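Local coordinates for halohydrin epoxidase A (PDB 4Z9F), which probably catalyses the reversible ring closure of vicinal halohydrins to epoxides with release of hydrogen halide, on a Rossmann-type scaffold, at residues Lys2-Gly14 and His69-Tyr81. The protein carries 1 engineered substitution. Sequence-based numbering, arbitrary orientation.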
# COMPACT_ATOMS: atom_id res chain seq x y z
N LYS C 2 4.71 -33.05 14.54
CA LYS C 2 4.92 -31.63 14.73
C LYS C 2 3.89 -31.06 15.69
O LYS C 2 2.73 -31.48 15.69
CB LYS C 2 4.86 -30.90 13.38
CG LYS C 2 5.94 -31.34 12.40
CD LYS C 2 5.85 -30.61 11.07
CE LYS C 2 7.08 -30.88 10.21
NZ LYS C 2 6.93 -30.34 8.83
N ILE C 3 4.32 -30.11 16.51
CA ILE C 3 3.44 -29.47 17.48
C ILE C 3 3.03 -28.11 16.92
O ILE C 3 3.88 -27.37 16.41
CB ILE C 3 4.13 -29.30 18.84
CG1 ILE C 3 4.89 -30.58 19.22
CG2 ILE C 3 3.10 -28.93 19.90
CD1 ILE C 3 4.05 -31.82 19.19
N ALA C 4 1.74 -27.80 17.02
CA ALA C 4 1.23 -26.48 16.72
C ALA C 4 0.48 -25.95 17.93
O ALA C 4 -0.11 -26.71 18.70
CB ALA C 4 0.29 -26.49 15.50
N LEU C 5 0.56 -24.64 18.11
CA LEU C 5 -0.21 -23.92 19.11
C LEU C 5 -1.21 -23.04 18.36
O LEU C 5 -0.83 -22.33 17.43
CB LEU C 5 0.69 -23.07 20.01
CG LEU C 5 -0.01 -22.03 20.89
CD1 LEU C 5 -0.95 -22.69 21.91
CD2 LEU C 5 1.02 -21.15 21.59
N VAL C 6 -2.49 -23.14 18.73
CA VAL C 6 -3.57 -22.35 18.14
C VAL C 6 -4.31 -21.65 19.27
O VAL C 6 -4.83 -22.32 20.17
CB VAL C 6 -4.54 -23.21 17.32
CG1 VAL C 6 -5.71 -22.35 16.80
CG2 VAL C 6 -3.81 -23.93 16.17
N THR C 7 -4.36 -20.33 19.23
CA THR C 7 -5.09 -19.61 20.25
C THR C 7 -6.56 -19.47 19.85
O THR C 7 -6.92 -19.65 18.68
CB THR C 7 -4.47 -18.24 20.50
OG1 THR C 7 -4.49 -17.49 19.28
CG2 THR C 7 -3.03 -18.39 20.96
N HIS C 8 -7.39 -19.17 20.84
CA HIS C 8 -8.84 -18.98 20.65
C HIS C 8 -9.42 -20.03 19.71
O HIS C 8 -10.09 -19.73 18.72
CB HIS C 8 -9.13 -17.56 20.15
CG HIS C 8 -8.70 -16.49 21.11
ND1 HIS C 8 -9.40 -16.21 22.26
CD2 HIS C 8 -7.66 -15.63 21.07
CE1 HIS C 8 -8.80 -15.22 22.90
NE2 HIS C 8 -7.74 -14.85 22.20
N ALA C 9 -9.15 -21.30 20.05
CA ALA C 9 -9.34 -22.41 19.11
C ALA C 9 -10.79 -22.61 18.70
O ALA C 9 -11.04 -23.28 17.69
CB ALA C 9 -8.80 -23.71 19.72
N ARG C 10 -11.75 -22.07 19.43
CA ARG C 10 -13.16 -22.28 19.10
C ARG C 10 -13.75 -21.14 18.29
O ARG C 10 -14.95 -21.16 17.99
CB ARG C 10 -13.96 -22.50 20.38
CG ARG C 10 -13.45 -23.70 21.17
CD ARG C 10 -14.12 -23.84 22.50
NE ARG C 10 -15.46 -24.39 22.38
CZ ARG C 10 -16.20 -24.77 23.42
NH1 ARG C 10 -15.71 -24.66 24.65
NH2 ARG C 10 -17.42 -25.26 23.22
N HIS C 11 -12.93 -20.16 17.89
CA HIS C 11 -13.44 -18.93 17.33
C HIS C 11 -12.67 -18.57 16.07
O HIS C 11 -11.58 -19.10 15.81
CB HIS C 11 -13.34 -17.79 18.35
CG HIS C 11 -14.09 -18.06 19.61
ND1 HIS C 11 -15.43 -17.80 19.75
CD2 HIS C 11 -13.69 -18.60 20.79
CE1 HIS C 11 -15.83 -18.16 20.96
NE2 HIS C 11 -14.79 -18.64 21.61
N PHE C 12 -13.26 -17.66 15.27
CA PHE C 12 -12.59 -17.08 14.11
C PHE C 12 -11.98 -18.17 13.22
O PHE C 12 -12.69 -19.07 12.73
CB PHE C 12 -11.53 -16.09 14.59
CG PHE C 12 -11.19 -15.00 13.60
CD1 PHE C 12 -11.96 -14.77 12.47
CD2 PHE C 12 -10.08 -14.19 13.81
CE1 PHE C 12 -11.63 -13.77 11.57
CE2 PHE C 12 -9.74 -13.19 12.92
CZ PHE C 12 -10.52 -12.97 11.79
N ALA C 13 -10.68 -18.13 13.00
CA ALA C 13 -10.01 -19.13 12.18
C ALA C 13 -9.56 -20.35 12.97
O ALA C 13 -8.94 -21.24 12.39
CB ALA C 13 -8.80 -18.50 11.46
N GLY C 14 -9.86 -20.41 14.26
CA GLY C 14 -9.44 -21.52 15.10
C GLY C 14 -9.84 -22.88 14.56
O GLY C 14 -8.99 -23.73 14.28
N HIS C 69 4.11 -30.49 26.29
CA HIS C 69 3.52 -31.55 25.48
C HIS C 69 4.38 -31.95 24.28
O HIS C 69 3.93 -32.74 23.45
CB HIS C 69 2.12 -31.14 25.00
CG HIS C 69 1.14 -30.95 26.11
ND1 HIS C 69 0.85 -29.71 26.64
CD2 HIS C 69 0.38 -31.83 26.79
CE1 HIS C 69 -0.05 -29.84 27.59
NE2 HIS C 69 -0.35 -31.12 27.71
N GLY C 70 5.60 -31.44 24.19
CA GLY C 70 6.46 -31.76 23.06
C GLY C 70 7.76 -30.99 23.19
O GLY C 70 7.89 -30.09 24.02
N GLU C 71 8.71 -31.35 22.33
CA GLU C 71 10.07 -30.81 22.46
C GLU C 71 10.25 -29.47 21.76
O GLU C 71 11.08 -28.66 22.19
CB GLU C 71 11.09 -31.82 21.94
CG GLU C 71 11.25 -31.87 20.42
CD GLU C 71 12.67 -32.25 19.97
OE1 GLU C 71 12.95 -32.11 18.76
OE2 GLU C 71 13.48 -32.67 20.84
N ALA C 72 9.50 -29.20 20.68
CA ALA C 72 9.63 -27.94 19.97
C ALA C 72 8.30 -27.59 19.30
O ALA C 72 7.58 -28.48 18.85
CB ALA C 72 10.74 -27.99 18.91
N ILE C 73 8.00 -26.29 19.24
CA ILE C 73 6.83 -25.79 18.54
C ILE C 73 7.22 -25.51 17.09
O ILE C 73 8.14 -24.73 16.84
CB ILE C 73 6.27 -24.53 19.21
CG1 ILE C 73 5.85 -24.82 20.65
CG2 ILE C 73 5.05 -23.98 18.44
CD1 ILE C 73 5.50 -23.56 21.42
N ASP C 74 6.51 -26.13 16.15
CA ASP C 74 6.75 -25.91 14.73
C ASP C 74 5.99 -24.70 14.20
O ASP C 74 6.52 -23.95 13.38
CB ASP C 74 6.36 -27.17 13.93
CG ASP C 74 6.37 -26.96 12.41
OD1 ASP C 74 7.37 -27.34 11.76
OD2 ASP C 74 5.37 -26.44 11.86
N THR C 75 4.75 -24.51 14.65
CA THR C 75 3.88 -23.45 14.16
C THR C 75 3.03 -22.89 15.29
O THR C 75 2.50 -23.65 16.11
CB THR C 75 2.97 -23.96 13.03
OG1 THR C 75 3.77 -24.40 11.93
CG2 THR C 75 2.00 -22.87 12.57
N ILE C 76 2.93 -21.57 15.35
CA ILE C 76 1.99 -20.88 16.21
C ILE C 76 0.99 -20.17 15.31
O ILE C 76 1.38 -19.41 14.42
CB ILE C 76 2.69 -19.88 17.16
CG1 ILE C 76 3.72 -20.60 18.04
CG2 ILE C 76 1.65 -19.14 18.01
CD1 ILE C 76 4.56 -19.65 18.87
N VAL C 77 -0.30 -20.47 15.49
CA VAL C 77 -1.37 -19.70 14.86
C VAL C 77 -1.92 -18.77 15.92
O VAL C 77 -2.62 -19.20 16.85
CB VAL C 77 -2.47 -20.60 14.30
CG1 VAL C 77 -3.60 -19.73 13.75
CG2 VAL C 77 -1.93 -21.49 13.20
N SER C 78 -1.59 -17.49 15.80
CA SER C 78 -2.07 -16.47 16.74
C SER C 78 -3.41 -15.98 16.22
O SER C 78 -3.49 -15.02 15.46
CB SER C 78 -1.07 -15.34 16.87
OG SER C 78 -1.48 -14.43 17.87
N ASN C 79 -4.47 -16.66 16.64
CA ASN C 79 -5.81 -16.46 16.10
C ASN C 79 -6.56 -15.51 17.05
O ASN C 79 -7.41 -15.91 17.85
CB ASN C 79 -6.49 -17.81 15.93
CG ASN C 79 -7.96 -17.70 15.63
OD1 ASN C 79 -8.37 -17.15 14.60
ND2 ASN C 79 -8.78 -18.25 16.52
N ASP C 80 -6.23 -14.23 16.95
CA ASP C 80 -6.78 -13.25 17.87
C ASP C 80 -8.14 -12.76 17.38
O ASP C 80 -8.37 -12.64 16.18
CB ASP C 80 -5.80 -12.09 18.04
CG ASP C 80 -4.42 -12.58 18.50
OD1 ASP C 80 -4.30 -12.93 19.69
OD2 ASP C 80 -3.49 -12.65 17.66
N TYR C 81 -9.04 -12.51 18.33
CA TYR C 81 -10.40 -12.09 18.03
C TYR C 81 -10.95 -11.42 19.28
O TYR C 81 -10.41 -11.57 20.38
CB TYR C 81 -11.27 -13.27 17.59
CG TYR C 81 -12.14 -13.82 18.71
CD1 TYR C 81 -13.51 -13.58 18.72
CD2 TYR C 81 -11.59 -14.54 19.76
CE1 TYR C 81 -14.31 -14.07 19.75
CE2 TYR C 81 -12.38 -15.03 20.78
CZ TYR C 81 -13.74 -14.80 20.76
OH TYR C 81 -14.52 -15.28 21.79
O HOH W 1 7.27 -27.41 8.93
O HOH W 2 7.16 -29.49 16.64
O HOH W 3 -3.13 -15.24 19.85
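The side chain of Asn79 fills the hollow of the loop that follows strand 3-6. With CG anti to the backbone N (chi1 169°), its amide reaches inside the turns from His8 to Gly14. Asn79 ND2 donates to Thr7 O, which lies in the amide plane, and to His11 O at 3.0 Å, approaching from above that carbonyl's plane. Asn79 OD1 accepts from Ala13 N at 3.0 Å and also touches Phe12 CB. Three bonds therefore fix the flat amide and the loop around it. Thr7 OG1 sits between its own backbone N and carbonyl carbon, chi1 60°, and there takes Asn79 N at 2.8 Å. A water joins the same hydroxyl to Ser78 OG and Asp80 OD1.

Beyond Asn79, the Tyr81 ring packs against two histidines, by a face to His11 and by an edge to His8. His11 lies over that face in an offset stack, planes 12° apart, with Tyr81 OH above the centre of the imidazole. The Tyr81 edge meets the His8 face, centroids 5.2 Å apart. Phe12 turns the edge of its ring to Asp80 O, with Phe12 CD2 3.3 Å away.

Behind the loops the two strands run parallel. Leu5 is bonded to strand 73-79 through both its N and its O: Leu5 N donates to Thr75 O, and Val77 N donates to Leu5 O at 2.7 Å. Leu5 CD2 lies beside Ile76 CG2 on the face toward helices 62-67 and 96-123. Val6 CG2 rests against Val77 CB on the other face. At the far end, the extended Lys2 chain crosses Asp74, and a water links Lys2 NZ to Asp74 OD1. Arg226 makes a salt bridge to the same carboxylate.

These are neighbouring central strands of a Rossmann-type sheet, order 3-2-1-4-5-6-7, with the two turns after strand 3-6 leading into helix 14-23, as in short-chain dehydrogenase/reductase relatives.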